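Local coordinates for protein putative cytochrome P450 120 (Synechocystis sp., PDB 2VE3) that probably acts as a haem-dependent monooxygenase of the cytochrome P450 family and binds retinoic acid beside its haem, at residues Q146-T151 with G255-T260; L259-S264 with T427-P432; G53-F58 with K338-S343; F76-P81 with G321-I326. One frame throughout, in Å; residues are numbered along the deposited sequence.

Contact 1: residues Q146-T151 with G255-T260. With HEM (protoporphyrin IX containing Fe), chain C.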
# COMPACT_ATOMS: atom_id res chain seq x y z
N GLN A 146 -4.82 1.13 16.89
CA GLN A 146 -3.50 1.44 17.44
C GLN A 146 -2.40 1.45 16.38
O GLN A 146 -1.55 2.34 16.38
CB GLN A 146 -3.12 0.46 18.55
CG GLN A 146 -3.91 0.64 19.84
CD GLN A 146 -3.77 2.02 20.44
OE1 GLN A 146 -2.66 2.50 20.74
NE2 GLN A 146 -4.91 2.68 20.64
N LEU A 147 -2.40 0.44 15.52
CA LEU A 147 -1.45 0.35 14.42
C LEU A 147 -1.59 1.55 13.49
O LEU A 147 -0.60 2.05 12.99
CB LEU A 147 -1.62 -0.96 13.64
CG LEU A 147 -1.21 -2.24 14.40
CD1 LEU A 147 -1.82 -3.45 13.71
CD2 LEU A 147 0.31 -2.39 14.53
N ARG A 148 -2.83 2.02 13.30
CA ARG A 148 -3.13 3.21 12.51
C ARG A 148 -2.54 4.47 13.13
O ARG A 148 -2.07 5.34 12.40
CB ARG A 148 -4.63 3.39 12.30
CG ARG A 148 -5.25 2.39 11.35
CD ARG A 148 -6.64 2.79 10.89
NE ARG A 148 -6.60 3.91 9.97
CZ ARG A 148 -6.39 3.82 8.66
NH1 ARG A 148 -6.19 2.63 8.10
NH2 ARG A 148 -6.37 4.93 7.91
N ARG A 149 -2.55 4.55 14.46
CA ARG A 149 -1.94 5.70 15.14
C ARG A 149 -0.43 5.70 14.95
O ARG A 149 0.14 6.71 14.58
CB ARG A 149 -2.31 5.75 16.63
CG ARG A 149 -3.80 5.99 16.88
CD ARG A 149 -4.07 6.69 18.23
NE ARG A 149 -4.36 8.12 18.03
CZ ARG A 149 -5.58 8.63 17.80
NH1 ARG A 149 -6.65 7.83 17.75
NH2 ARG A 149 -5.72 9.94 17.63
N MET A 150 0.19 4.54 15.17
CA MET A 150 1.63 4.37 15.03
C MET A 150 2.13 4.68 13.61
O MET A 150 3.03 5.50 13.46
CB MET A 150 2.05 2.96 15.44
CG MET A 150 3.58 2.74 15.41
SD MET A 150 4.05 0.99 15.44
CE MET A 150 3.36 0.44 13.89
N THR A 151 1.55 4.02 12.60
CA THR A 151 2.09 4.16 11.24
C THR A 151 1.95 5.59 10.74
O THR A 151 2.84 6.07 10.03
CB THR A 151 1.45 3.21 10.19
OG1 THR A 151 0.06 3.50 10.03
CG2 THR A 151 1.65 1.76 10.56
N GLY A 255 2.42 5.98 2.90
CA GLY A 255 3.31 5.52 3.97
C GLY A 255 2.54 5.06 5.18
O GLY A 255 3.03 4.29 6.02
N HIS A 256 1.31 5.57 5.28
CA HIS A 256 0.41 5.36 6.39
C HIS A 256 -0.56 4.20 6.10
O HIS A 256 -0.57 3.21 6.82
CB HIS A 256 -0.34 6.67 6.69
CG HIS A 256 -1.48 6.53 7.64
ND1 HIS A 256 -1.40 5.76 8.78
CD2 HIS A 256 -2.71 7.08 7.64
CE1 HIS A 256 -2.55 5.83 9.43
NE2 HIS A 256 -3.36 6.63 8.76
N GLU A 257 -1.37 4.31 5.04
CA GLU A 257 -2.41 3.30 4.79
C GLU A 257 -1.85 1.89 4.47
O GLU A 257 -2.25 0.90 5.07
CB GLU A 257 -3.36 3.76 3.69
CG GLU A 257 -4.51 2.78 3.37
CD GLU A 257 -5.57 2.65 4.49
OE1 GLU A 257 -5.59 3.49 5.43
OE2 GLU A 257 -6.38 1.70 4.40
N THR A 258 -0.90 1.82 3.55
CA THR A 258 -0.41 0.50 3.13
C THR A 258 0.23 -0.21 4.33
O THR A 258 0.00 -1.40 4.55
CB THR A 258 0.60 0.61 1.93
OG1 THR A 258 1.77 1.33 2.33
CG2 THR A 258 -0.06 1.35 0.74
N LEU A 259 1.00 0.53 5.12
CA LEU A 259 1.70 -0.06 6.26
C LEU A 259 0.78 -0.48 7.38
O LEU A 259 1.06 -1.44 8.07
CB LEU A 259 2.84 0.84 6.75
CG LEU A 259 4.04 0.40 5.92
CD1 LEU A 259 4.76 1.56 5.29
CD2 LEU A 259 4.96 -0.56 6.72
N THR A 260 -0.32 0.25 7.57
CA THR A 260 -1.38 -0.20 8.48
C THR A 260 -1.87 -1.61 8.14
O THR A 260 -1.95 -2.47 9.00
CB THR A 260 -2.55 0.77 8.46
OG1 THR A 260 -2.16 1.99 9.14
CG2 THR A 260 -3.72 0.16 9.17
CHA HEM C . 2.74 2.61 -6.28
CHB HEM C . 1.86 -1.15 -3.32
CHC HEM C . 3.97 1.23 0.36
CHD HEM C . 4.35 5.17 -2.40
C1A HEM C . 2.32 1.36 -5.83
C2A HEM C . 1.68 0.31 -6.60
C3A HEM C . 1.46 -0.73 -5.77
C4A HEM C . 1.92 -0.36 -4.46
CMA HEM C . 0.80 -2.08 -6.10
CAA HEM C . 1.37 0.38 -8.11
CBA HEM C . -0.04 0.88 -8.41
CGA HEM C . -0.14 1.06 -9.91
O1A HEM C . -0.03 0.03 -10.63
O2A HEM C . -0.34 2.22 -10.38
C1B HEM C . 2.39 -0.85 -2.08
C2B HEM C . 2.49 -1.75 -0.94
C3B HEM C . 3.08 -1.09 0.08
C4B HEM C . 3.37 0.24 -0.39
CMB HEM C . 1.99 -3.21 -0.94
CAB HEM C . 3.41 -1.58 1.53
CBB HEM C . 3.78 -2.83 1.82
C1C HEM C . 4.31 2.50 -0.06
C2C HEM C . 5.03 3.49 0.70
C3C HEM C . 5.14 4.59 -0.06
C4C HEM C . 4.47 4.31 -1.33
CMC HEM C . 5.60 3.29 2.13
CAC HEM C . 5.86 5.92 0.30
CBC HEM C . 5.38 6.82 1.18
C1D HEM C . 3.87 4.87 -3.66
C2D HEM C . 3.66 5.85 -4.70
C3D HEM C . 3.15 5.06 -5.91
C4D HEM C . 3.13 3.68 -5.49
CMD HEM C . 3.89 7.38 -4.59
CAD HEM C . 2.76 5.61 -7.30
CBD HEM C . 3.87 5.25 -8.28
CGD HEM C . 3.56 5.79 -9.66
O1D HEM C . 4.49 5.78 -10.50
O2D HEM C . 2.40 6.22 -9.94
NA HEM C . 2.45 0.92 -4.53
NB HEM C . 2.93 0.36 -1.71
NC HEM C . 3.97 3.03 -1.30
ND HEM C . 3.57 3.60 -4.17
FE HEM C . 3.50 1.87 -2.96
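Arg-148 reaches across to Glu-257 and grips it end-on with two nitrogens that share one oxygen. NH1 lies 2.9 Å from Glu-257 OE1 and NH2 3.0 Å from the same OE1, which sits close to the guanidinium plane. This salt bridge depends on a bend in each chain, at chi3 of Arg-148 and at chi2 of Glu-257, whose CB points away from the other helix. Separately, Thr-151 OG1 is hydrogen-bonded to Thr-260 OG1 at 2.8 Å and to His-256 ND1 at 3.0 Å, the latter bond near the plane of the imidazole. Threonine suits both places, since a short branched side chain offers a hydroxyl for bonding and a methyl for packing; Thr-260 CG2 rests 3.5 Å from Arg-148 CG. The imidazole is hemmed in further by the carbonyl of Arg-148, with O 3.0 Å from His-256 CE1.

Glu-175 of helix 170-181 positions both polar groups from outside, through a salt bridge to Arg-148 NE and a hydrogen bond to His-256 NE2, and Tyr-144 OH bonds to Arg-148 NH1. On the haem side Thr-258 OG1 comes within 3.0 Å of HEM CHC and bonds to Ala-254 O. The two helical segments run roughly antiparallel, at 142°. Ala-254 to Thr-258 fits the (Ala/Gly)-Gly-x-(Asp/Glu)-Thr I-helix signature of P450s, here braced by the E helix of the family's helical core.

Contact 2: residues L259-S264 with T427-P432. With REA (retinoic acid), chain D.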
# COMPACT_ATOMS: atom_id res chain seq x y z
N LEU A 259 1.00 0.53 5.12
CA LEU A 259 1.70 -0.06 6.26
C LEU A 259 0.78 -0.48 7.38
O LEU A 259 1.06 -1.44 8.07
CB LEU A 259 2.84 0.84 6.75
CG LEU A 259 4.04 0.40 5.92
CD1 LEU A 259 4.76 1.56 5.29
CD2 LEU A 259 4.96 -0.56 6.72
N THR A 260 -0.32 0.25 7.57
CA THR A 260 -1.38 -0.20 8.48
C THR A 260 -1.87 -1.61 8.14
O THR A 260 -1.95 -2.47 9.00
CB THR A 260 -2.55 0.77 8.46
OG1 THR A 260 -2.16 1.99 9.14
CG2 THR A 260 -3.72 0.16 9.17
N SER A 261 -2.21 -1.84 6.88
CA SER A 261 -2.60 -3.16 6.39
C SER A 261 -1.48 -4.23 6.55
O SER A 261 -1.71 -5.29 7.15
CB SER A 261 -3.10 -3.06 4.95
OG SER A 261 -3.56 -4.31 4.49
N ALA A 262 -0.27 -3.94 6.06
CA ALA A 262 0.82 -4.92 6.12
C ALA A 262 1.09 -5.38 7.55
O ALA A 262 1.28 -6.57 7.80
CB ALA A 262 2.10 -4.39 5.46
N LEU A 263 1.09 -4.44 8.50
CA LEU A 263 1.42 -4.76 9.90
C LEU A 263 0.29 -5.42 10.67
O LEU A 263 0.58 -6.22 11.55
CB LEU A 263 1.92 -3.54 10.68
CG LEU A 263 3.05 -2.67 10.12
CD1 LEU A 263 3.37 -1.60 11.15
CD2 LEU A 263 4.31 -3.46 9.73
N SER A 264 -0.97 -5.05 10.40
CA SER A 264 -2.10 -5.82 10.95
C SER A 264 -2.07 -7.24 10.40
O SER A 264 -2.33 -8.19 11.15
CB SER A 264 -3.47 -5.19 10.70
OG SER A 264 -3.66 -4.84 9.34
N THR A 427 -11.51 -1.45 2.93
CA THR A 427 -11.99 -0.07 2.71
C THR A 427 -10.94 1.04 2.99
O THR A 427 -11.08 1.81 3.95
CB THR A 427 -13.25 0.26 3.56
OG1 THR A 427 -12.92 0.10 4.95
CG2 THR A 427 -14.44 -0.64 3.18
N PRO A 428 -9.92 1.16 2.13
CA PRO A 428 -9.65 0.45 0.91
C PRO A 428 -8.51 -0.59 0.97
O PRO A 428 -8.04 -1.03 -0.08
CB PRO A 428 -9.25 1.59 -0.02
CG PRO A 428 -8.51 2.56 0.90
CD PRO A 428 -8.94 2.24 2.33
N SER A 429 -8.09 -0.97 2.19
CA SER A 429 -7.03 -1.97 2.43
C SER A 429 -7.51 -3.08 3.36
O SER A 429 -8.30 -2.82 4.26
CB SER A 429 -5.83 -1.30 3.11
OG SER A 429 -4.85 -0.96 2.16
N PRO A 430 -7.00 -4.33 3.19
CA PRO A 430 -7.39 -5.40 4.12
C PRO A 430 -7.22 -5.07 5.60
O PRO A 430 -6.16 -4.61 6.01
CB PRO A 430 -6.49 -6.58 3.71
CG PRO A 430 -6.16 -6.33 2.29
CD PRO A 430 -6.09 -4.83 2.13
N ARG A 431 -8.27 -5.29 6.39
CA ARG A 431 -8.24 -5.17 7.86
C ARG A 431 -9.16 -6.25 8.44
O ARG A 431 -10.15 -6.59 7.82
CB ARG A 431 -8.67 -3.77 8.33
CG ARG A 431 -10.06 -3.33 7.89
CD ARG A 431 -10.37 -1.83 8.11
NE ARG A 431 -11.62 -1.48 7.40
CZ ARG A 431 -12.81 -1.40 7.99
NH1 ARG A 431 -12.92 -1.59 9.31
NH2 ARG A 431 -13.91 -1.11 7.28
N PRO A 432 -8.82 -6.80 9.63
CA PRO A 432 -9.74 -7.73 10.28
C PRO A 432 -11.00 -7.01 10.80
O PRO A 432 -10.89 -5.93 11.39
CB PRO A 432 -8.91 -8.29 11.45
CG PRO A 432 -7.93 -7.21 11.74
CD PRO A 432 -7.59 -6.59 10.41
C1 REA D . -0.99 3.67 -3.47
C2 REA D . -0.20 4.92 -3.85
C3 REA D . -0.60 5.38 -5.25
C4 REA D . -2.05 5.86 -5.26
C5 REA D . -2.98 4.93 -4.50
C6 REA D . -2.49 3.92 -3.66
C7 REA D . -3.47 3.10 -2.93
C8 REA D . -4.18 2.03 -3.64
C9 REA D . -5.26 1.32 -2.93
C10 REA D . -6.21 0.62 -3.77
C11 REA D . -6.70 -0.72 -3.52
C12 REA D . -7.28 -1.33 -4.72
C13 REA D . -8.57 -2.02 -4.72
C14 REA D . -8.88 -2.63 -5.95
C15 REA D . -9.73 -3.80 -6.10
C16 REA D . -0.58 2.49 -4.38
C17 REA D . -0.64 3.36 -2.01
C18 REA D . -4.46 5.15 -4.65
C19 REA D . -5.42 1.34 -1.43
C20 REA D . -9.46 -2.04 -3.50
O1 REA D . -10.20 -4.38 -5.10
O2 REA D . -10.00 -4.22 -7.23
O HOH W 1 -4.69 -6.91 7.61
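The β-hairpin of strands 424-426 and 430-432, which corresponds to the hairpin near the C-terminus that helps to line the substrate pocket in P450s, leans on the long helix 241-272 where Ser-261 meets Ser-429 and Pro-430. The two serine CB atoms, Ser-261 CB and Ser-429 CB, are 3.7 Å apart, and small side chains suit so close an approach of backbones. Ser-261 OG stands anti to its backbone N (chi1 -176°), which turns it to Pro-430, with OG 3.0 Å from Pro-430 O. Ser-429 turns its own hydroxyl elsewhere, to Pro-317 O.

One turn along the helix, a water bridges the two elements, donating to Ser-264 OG at 2.9 Å and to Pro-430 O at 3.2 Å. Ser-264 OG also lies 2.9 Å from Thr-260 O and 3.0 Å from Ser-261 O, both in its own helix. Proline suits position 430 because its rigid ring, with no N-H to satisfy, lays CD against Ser-261 OG while its carbonyl faces the helix. From the strand, the extended side chain of Arg-431 reaches Thr-427, its NH2 bonding to Thr-427 OG1 at 2.8 Å. The turn also carries Pro-428, which follows a cis peptide bond and brings its carbonyl to the ligand: Pro-428 O lies 3.7 Å from REA C11.

Contact 3: residues G53-F58 with K338-S343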
# COMPACT_ATOMS: atom_id res chain seq x y z
N GLY A 53 -18.47 4.95 -14.26
CA GLY A 53 -18.72 5.37 -15.63
C GLY A 53 -17.79 4.83 -16.70
O GLY A 53 -17.94 5.20 -17.87
N LYS A 54 -16.84 3.96 -16.32
CA LYS A 54 -15.92 3.33 -17.28
C LYS A 54 -16.11 1.82 -17.40
O LYS A 54 -16.30 1.11 -16.41
CB LYS A 54 -14.44 3.58 -16.91
CG LYS A 54 -14.04 5.03 -16.71
CD LYS A 54 -13.69 5.71 -18.02
CE LYS A 54 -13.85 7.20 -17.88
NZ LYS A 54 -13.38 7.66 -16.54
N ASN A 55 -16.02 1.34 -18.64
CA ASN A 55 -15.96 -0.09 -18.94
C ASN A 55 -14.60 -0.62 -18.55
O ASN A 55 -13.57 -0.08 -18.98
CB ASN A 55 -16.23 -0.30 -20.44
CG ASN A 55 -17.63 0.17 -20.85
OD1 ASN A 55 -18.57 0.18 -20.05
ND2 ASN A 55 -17.76 0.57 -22.11
N VAL A 56 -14.59 -1.67 -17.72
CA VAL A 56 -13.34 -2.17 -17.12
C VAL A 56 -13.19 -3.68 -17.33
O VAL A 56 -14.14 -4.43 -17.10
CB VAL A 56 -13.24 -1.83 -15.60
CG1 VAL A 56 -11.82 -2.10 -15.04
CG2 VAL A 56 -13.63 -0.35 -15.30
N ILE A 57 -12.01 -4.12 -17.77
CA ILE A 57 -11.68 -5.54 -17.87
C ILE A 57 -10.75 -5.91 -16.71
O ILE A 57 -9.71 -5.30 -16.55
CB ILE A 57 -11.02 -5.90 -19.24
CG1 ILE A 57 -11.94 -5.47 -20.40
CG2 ILE A 57 -10.70 -7.40 -19.33
CD1 ILE A 57 -11.42 -5.82 -21.79
N PHE A 58 -11.17 -6.87 -15.90
CA PHE A 58 -10.34 -7.39 -14.81
C PHE A 58 -9.53 -8.62 -15.28
O PHE A 58 -10.09 -9.59 -15.80
CB PHE A 58 -11.21 -7.79 -13.62
CG PHE A 58 -11.62 -6.63 -12.72
CD1 PHE A 58 -11.38 -6.69 -11.35
CD2 PHE A 58 -12.26 -5.50 -13.23
CE1 PHE A 58 -11.76 -5.65 -10.50
CE2 PHE A 58 -12.65 -4.46 -12.38
CZ PHE A 58 -12.40 -4.54 -11.02
N LYS A 338 -9.79 0.09 -27.24
CA LYS A 338 -9.22 1.41 -26.94
C LYS A 338 -10.15 2.26 -26.06
O LYS A 338 -11.35 2.38 -26.33
CB LYS A 338 -8.88 2.13 -28.26
CG LYS A 338 -8.54 3.60 -28.10
CD LYS A 338 -7.81 4.13 -29.31
CE LYS A 338 -7.50 5.60 -29.14
NZ LYS A 338 -8.76 6.41 -29.08
N GLY A 339 -9.59 2.85 -25.00
CA GLY A 339 -10.36 3.75 -24.13
C GLY A 339 -11.09 3.07 -22.98
O GLY A 339 -11.58 3.73 -22.05
N TRP A 340 -11.20 1.75 -23.06
CA TRP A 340 -11.70 0.97 -21.94
C TRP A 340 -10.56 0.89 -20.94
O TRP A 340 -9.39 1.09 -21.31
CB TRP A 340 -12.06 -0.44 -22.38
CG TRP A 340 -13.35 -0.61 -23.13
CD1 TRP A 340 -13.90 0.24 -24.05
CD2 TRP A 340 -14.21 -1.75 -23.06
NE1 TRP A 340 -15.08 -0.29 -24.53
CE2 TRP A 340 -15.29 -1.52 -23.94
CE3 TRP A 340 -14.18 -2.94 -22.32
CZ2 TRP A 340 -16.33 -2.44 -24.11
CZ3 TRP A 340 -15.21 -3.85 -22.48
CH2 TRP A 340 -16.27 -3.60 -23.37
N LEU A 341 -10.89 0.57 -19.69
CA LEU A 341 -9.88 0.34 -18.66
C LEU A 341 -9.61 -1.14 -18.42
O LEU A 341 -10.49 -1.98 -18.59
CB LEU A 341 -10.33 0.95 -17.33
CG LEU A 341 -9.90 2.35 -16.92
CD1 LEU A 341 -10.04 3.37 -18.04
CD2 LEU A 341 -10.71 2.76 -15.69
N VAL A 342 -8.38 -1.43 -18.01
CA VAL A 342 -7.97 -2.74 -17.54
C VAL A 342 -7.57 -2.58 -16.08
O VAL A 342 -6.92 -1.59 -15.71
CB VAL A 342 -6.74 -3.29 -18.34
CG1 VAL A 342 -6.37 -4.70 -17.89
CG2 VAL A 342 -7.03 -3.27 -19.81
N SER A 343 -7.97 -3.54 -15.25
CA SER A 343 -7.54 -3.61 -13.86
C SER A 343 -6.79 -4.90 -13.59
O SER A 343 -7.31 -5.99 -13.85
CB SER A 343 -8.74 -3.54 -12.91
OG SER A 343 -8.31 -3.59 -11.56
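Leu-341 O takes the shortest bond between the two strands, from Ile-57 N at 2.7 Å with an N-H...O angle of 165°. The carbonyl also receives a CA-H...O contact from Val-56. Asn-55 O and Ile-57 O accept from Leu-341 N and Ser-343 N in turn, so Ile-57 bonds through both its N and its O to residues on either side of Val-342, as a parallel pair requires. These strands, 54-59 and 341-345, are the parallel neighbours in the mixed five-stranded sheet of the P450 fold; Val-342 also bonds through its backbone to Arg-323 of strand 320-325.

Before strand 341-345 begins, Trp-340 lays one indole face against Asn-55 CB. That carbon stands over the six-membered ring, 3.8 Å from its centroid, in a CH-pi contact, while Ile-57 CG1 lies at the ring's edge, 3.9 Å from Trp-340 CE3. A broad flat side chain can serve both residues at once; an alanine in place of Trp-340 would probably leave Asn-55 CB and Ile-57 CG1 without this aromatic surface and open a gap beside strand 54-59. Asn-55 OD1 bonds to Arg-50 NE.

Farther along, on the sheet face shared with Val-56 and Leu-341, Ser-343 CB sits over the centre of the Phe-58 ring, 4.0 Å from the centroid. Serine is small enough to pack against that ring face, and its OG, anti to the backbone N, bonds to Gln-345 NE2 and Gly-321 O.

Contact 4: residues F76-P81 with G321-I326. With HEM (protoporphyrin IX containing Fe), chain C; REA (retinoic acid), chain D.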
# COMPACT_ATOMS: atom_id res chain seq x y z
N PHE A 76 -0.55 1.36 -22.36
CA PHE A 76 -1.23 1.52 -21.07
C PHE A 76 -0.91 2.85 -20.38
O PHE A 76 0.24 3.27 -20.28
CB PHE A 76 -0.93 0.33 -20.15
CG PHE A 76 -1.38 -0.99 -20.72
CD1 PHE A 76 -2.74 -1.27 -20.88
CD2 PHE A 76 -0.46 -1.96 -21.09
CE1 PHE A 76 -3.17 -2.47 -21.41
CE2 PHE A 76 -0.88 -3.18 -21.62
CZ PHE A 76 -2.24 -3.43 -21.78
N GLN A 77 -1.97 3.52 -19.94
CA GLN A 77 -1.84 4.79 -19.25
C GLN A 77 -2.46 4.62 -17.88
O GLN A 77 -3.65 4.33 -17.78
CB GLN A 77 -2.58 5.87 -20.06
CG GLN A 77 -2.67 7.24 -19.42
CD GLN A 77 -2.90 8.32 -20.45
OE1 GLN A 77 -4.02 8.81 -20.62
NE2 GLN A 77 -1.83 8.69 -21.17
N ALA A 78 -1.67 4.79 -16.82
CA ALA A 78 -2.18 4.60 -15.45
C ALA A 78 -3.36 5.50 -15.12
O ALA A 78 -3.45 6.65 -15.55
CB ALA A 78 -1.08 4.75 -14.41
N THR A 79 -4.29 4.97 -14.35
CA THR A 79 -5.42 5.77 -13.90
C THR A 79 -5.92 5.26 -12.55
O THR A 79 -5.44 4.26 -12.03
CB THR A 79 -6.53 5.81 -14.98
OG1 THR A 79 -7.42 6.90 -14.72
CG2 THR A 79 -7.29 4.49 -15.06
N TRP A 80 -6.88 5.98 -11.98
CA TRP A 80 -7.49 5.62 -10.71
C TRP A 80 -8.97 5.98 -10.82
O TRP A 80 -9.32 6.84 -11.62
CB TRP A 80 -6.80 6.33 -9.55
CG TRP A 80 -5.42 5.75 -9.19
CD1 TRP A 80 -4.19 6.32 -9.42
CD2 TRP A 80 -5.15 4.47 -8.59
NE1 TRP A 80 -3.19 5.48 -8.99
CE2 TRP A 80 -3.75 4.35 -8.47
CE3 TRP A 80 -5.97 3.42 -8.13
CZ2 TRP A 80 -3.14 3.22 -7.91
CZ3 TRP A 80 -5.36 2.30 -7.57
CH2 TRP A 80 -3.96 2.21 -7.47
N PRO A 81 -9.84 5.32 -10.04
CA PRO A 81 -11.25 5.70 -9.95
C PRO A 81 -11.49 7.22 -9.73
O PRO A 81 -10.66 7.90 -9.13
CB PRO A 81 -11.75 4.88 -8.75
CG PRO A 81 -10.87 3.64 -8.78
CD PRO A 81 -9.53 4.13 -9.22
N GLY A 321 -4.35 -2.14 -9.48
CA GLY A 321 -4.20 -0.85 -10.15
C GLY A 321 -5.08 -0.82 -11.39
O GLY A 321 -5.71 -1.82 -11.73
N PHE A 322 -5.11 0.33 -12.06
CA PHE A 322 -5.96 0.56 -13.24
C PHE A 322 -5.20 1.26 -14.36
O PHE A 322 -4.31 2.08 -14.10
CB PHE A 322 -7.20 1.36 -12.86
CG PHE A 322 -7.99 0.74 -11.75
CD1 PHE A 322 -9.11 -0.03 -12.03
CD2 PHE A 322 -7.60 0.91 -10.42
CE1 PHE A 322 -9.84 -0.62 -11.00
CE2 PHE A 322 -8.33 0.33 -9.38
CZ PHE A 322 -9.44 -0.44 -9.66
N ARG A 323 -5.53 0.89 -15.60
CA ARG A 323 -4.87 1.41 -16.80
C ARG A 323 -5.92 1.69 -17.85
O ARG A 323 -6.85 0.90 -18.01
CB ARG A 323 -3.86 0.38 -17.36
CG ARG A 323 -2.77 -0.07 -16.39
CD ARG A 323 -1.73 1.00 -16.10
NE ARG A 323 -0.63 0.53 -15.27
CZ ARG A 323 -0.59 0.58 -13.93
NH1 ARG A 323 -1.59 1.11 -13.24
NH2 ARG A 323 0.48 0.13 -13.28
N GLU A 324 -5.80 2.81 -18.55
CA GLU A 324 -6.61 3.04 -19.73
C GLU A 324 -5.88 2.45 -20.94
O GLU A 324 -4.67 2.60 -21.07
CB GLU A 324 -6.87 4.54 -19.97
CG GLU A 324 -7.86 4.78 -21.12
CD GLU A 324 -8.04 6.23 -21.50
OE1 GLU A 324 -7.79 7.13 -20.67
OE2 GLU A 324 -8.47 6.48 -22.66
N LEU A 325 -6.62 1.77 -21.81
CA LEU A 325 -6.05 1.34 -23.08
C LEU A 325 -6.01 2.53 -24.03
O LEU A 325 -7.05 3.14 -24.29
CB LEU A 325 -6.87 0.20 -23.68
CG LEU A 325 -6.75 -1.17 -23.03
CD1 LEU A 325 -8.11 -1.86 -23.01
CD2 LEU A 325 -5.68 -2.01 -23.73
N ILE A 326 -4.82 2.90 -24.49
CA ILE A 326 -4.67 4.00 -25.45
C ILE A 326 -4.45 3.48 -26.88
O ILE A 326 -4.61 4.23 -27.85
CB ILE A 326 -3.61 5.06 -25.02
CG1 ILE A 326 -2.24 4.42 -24.78
CG2 ILE A 326 -4.09 5.80 -23.75
CD1 ILE A 326 -1.09 5.41 -24.84
CHA HEM C . 2.74 2.61 -6.28
CHB HEM C . 1.86 -1.15 -3.32
CHC HEM C . 3.97 1.23 0.36
CHD HEM C . 4.35 5.17 -2.40
C1A HEM C . 2.32 1.36 -5.83
C2A HEM C . 1.68 0.31 -6.60
C3A HEM C . 1.46 -0.73 -5.77
C4A HEM C . 1.92 -0.36 -4.46
CMA HEM C . 0.80 -2.08 -6.10
CAA HEM C . 1.37 0.38 -8.11
CBA HEM C . -0.04 0.88 -8.41
CGA HEM C . -0.14 1.06 -9.91
O1A HEM C . -0.03 0.03 -10.63
O2A HEM C . -0.34 2.22 -10.38
C1B HEM C . 2.39 -0.85 -2.08
C2B HEM C . 2.49 -1.75 -0.94
C3B HEM C . 3.08 -1.09 0.08
C4B HEM C . 3.37 0.24 -0.39
CMB HEM C . 1.99 -3.21 -0.94
CAB HEM C . 3.41 -1.58 1.53
CBB HEM C . 3.78 -2.83 1.82
C1C HEM C . 4.31 2.50 -0.06
C2C HEM C . 5.03 3.49 0.70
C3C HEM C . 5.14 4.59 -0.06
C4C HEM C . 4.47 4.31 -1.33
CMC HEM C . 5.60 3.29 2.13
CAC HEM C . 5.86 5.92 0.30
CBC HEM C . 5.38 6.82 1.18
C1D HEM C . 3.87 4.87 -3.66
C2D HEM C . 3.66 5.85 -4.70
C3D HEM C . 3.15 5.06 -5.91
C4D HEM C . 3.13 3.68 -5.49
CMD HEM C . 3.89 7.38 -4.59
CAD HEM C . 2.76 5.61 -7.30
CBD HEM C . 3.87 5.25 -8.28
CGD HEM C . 3.56 5.79 -9.66
O1D HEM C . 4.49 5.78 -10.50
O2D HEM C . 2.40 6.22 -9.94
NA HEM C . 2.45 0.92 -4.53
NB HEM C . 2.93 0.36 -1.71
NC HEM C . 3.97 3.03 -1.30
ND HEM C . 3.57 3.60 -4.17
FE HEM C . 3.50 1.87 -2.96
C1 REA D . -0.99 3.67 -3.47
C2 REA D . -0.20 4.92 -3.85
C3 REA D . -0.60 5.38 -5.25
C4 REA D . -2.05 5.86 -5.26
C5 REA D . -2.98 4.93 -4.50
C6 REA D . -2.49 3.92 -3.66
C7 REA D . -3.47 3.10 -2.93
C8 REA D . -4.18 2.03 -3.64
C9 REA D . -5.26 1.32 -2.93
C10 REA D . -6.21 0.62 -3.77
C11 REA D . -6.70 -0.72 -3.52
C12 REA D . -7.28 -1.33 -4.72
C13 REA D . -8.57 -2.02 -4.72
C14 REA D . -8.88 -2.63 -5.95
C15 REA D . -9.73 -3.80 -6.10
C16 REA D . -0.58 2.49 -4.38
C17 REA D . -0.64 3.36 -2.01
C18 REA D . -4.46 5.15 -4.65
C19 REA D . -5.42 1.34 -1.43
C20 REA D . -9.46 -2.04 -3.50
O1 REA D . -10.20 -4.38 -5.10
O2 REA D . -10.00 -4.22 -7.23
O HOH W 2 -3.73 2.48 -11.18
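Trp-80 and Phe-322 meet just past the antiparallel pairing of strands 76-79 and 320-325, at one margin of the P450 β-sheet. Trp-80 CB points away from strand 320-325, but CG, set anti to the carbonyl carbon (chi1 -75°), lets the indole come back to Phe-322 and the retinoid. The indole has REA C18 over the centre of one face and a water over the other, while Trp-80 CE3 packs 3.8 Å from Phe-322 CD2. A flat aromatic fits this slot; an alanine in its place would probably leave the retinoid ring and Phe-322 without their partner. Glycine suits position 321, where a side chain would run into HEM O1A.

Arg-323 is bent at chi2 (-71°), which folds the chain over Ala-78, with Arg-323 CD 3.7 Å from Ala-78 CA. Its NH2 then bonds to HEM O1A at 2.7 Å. Phe-322 O accepts twice, from opposite faces of its carbonyl plane: Thr-79 N at 2.9 Å and Arg-323 NH1 at 3.0 Å.

Contacts 1 and 2 share Leu-259 and Thr-260 of helix 241-272, their centres are 8 Å apart, and Glu-257 OE2 packs 3.3 Å from Ser-429 CB. Contacts 3 and 4, also 8 Å between centres, lie in one sheet, where Gly-339 N is 2.7 Å from Leu-325 O, a probable hydrogen bond. Between the two pairs sit the haem and retinoic acid: contacts 1 and 4, about 27 Å apart between centres, both touch the haem, while contacts 2 and 4 touch the retinoid, as do Thr-258 of contact 1 and Phe-58 of contact 3. The side chains of Leu-259 and Trp-80 lie about 9 and 10 Å from that of Cys-391, the probable axial ligand.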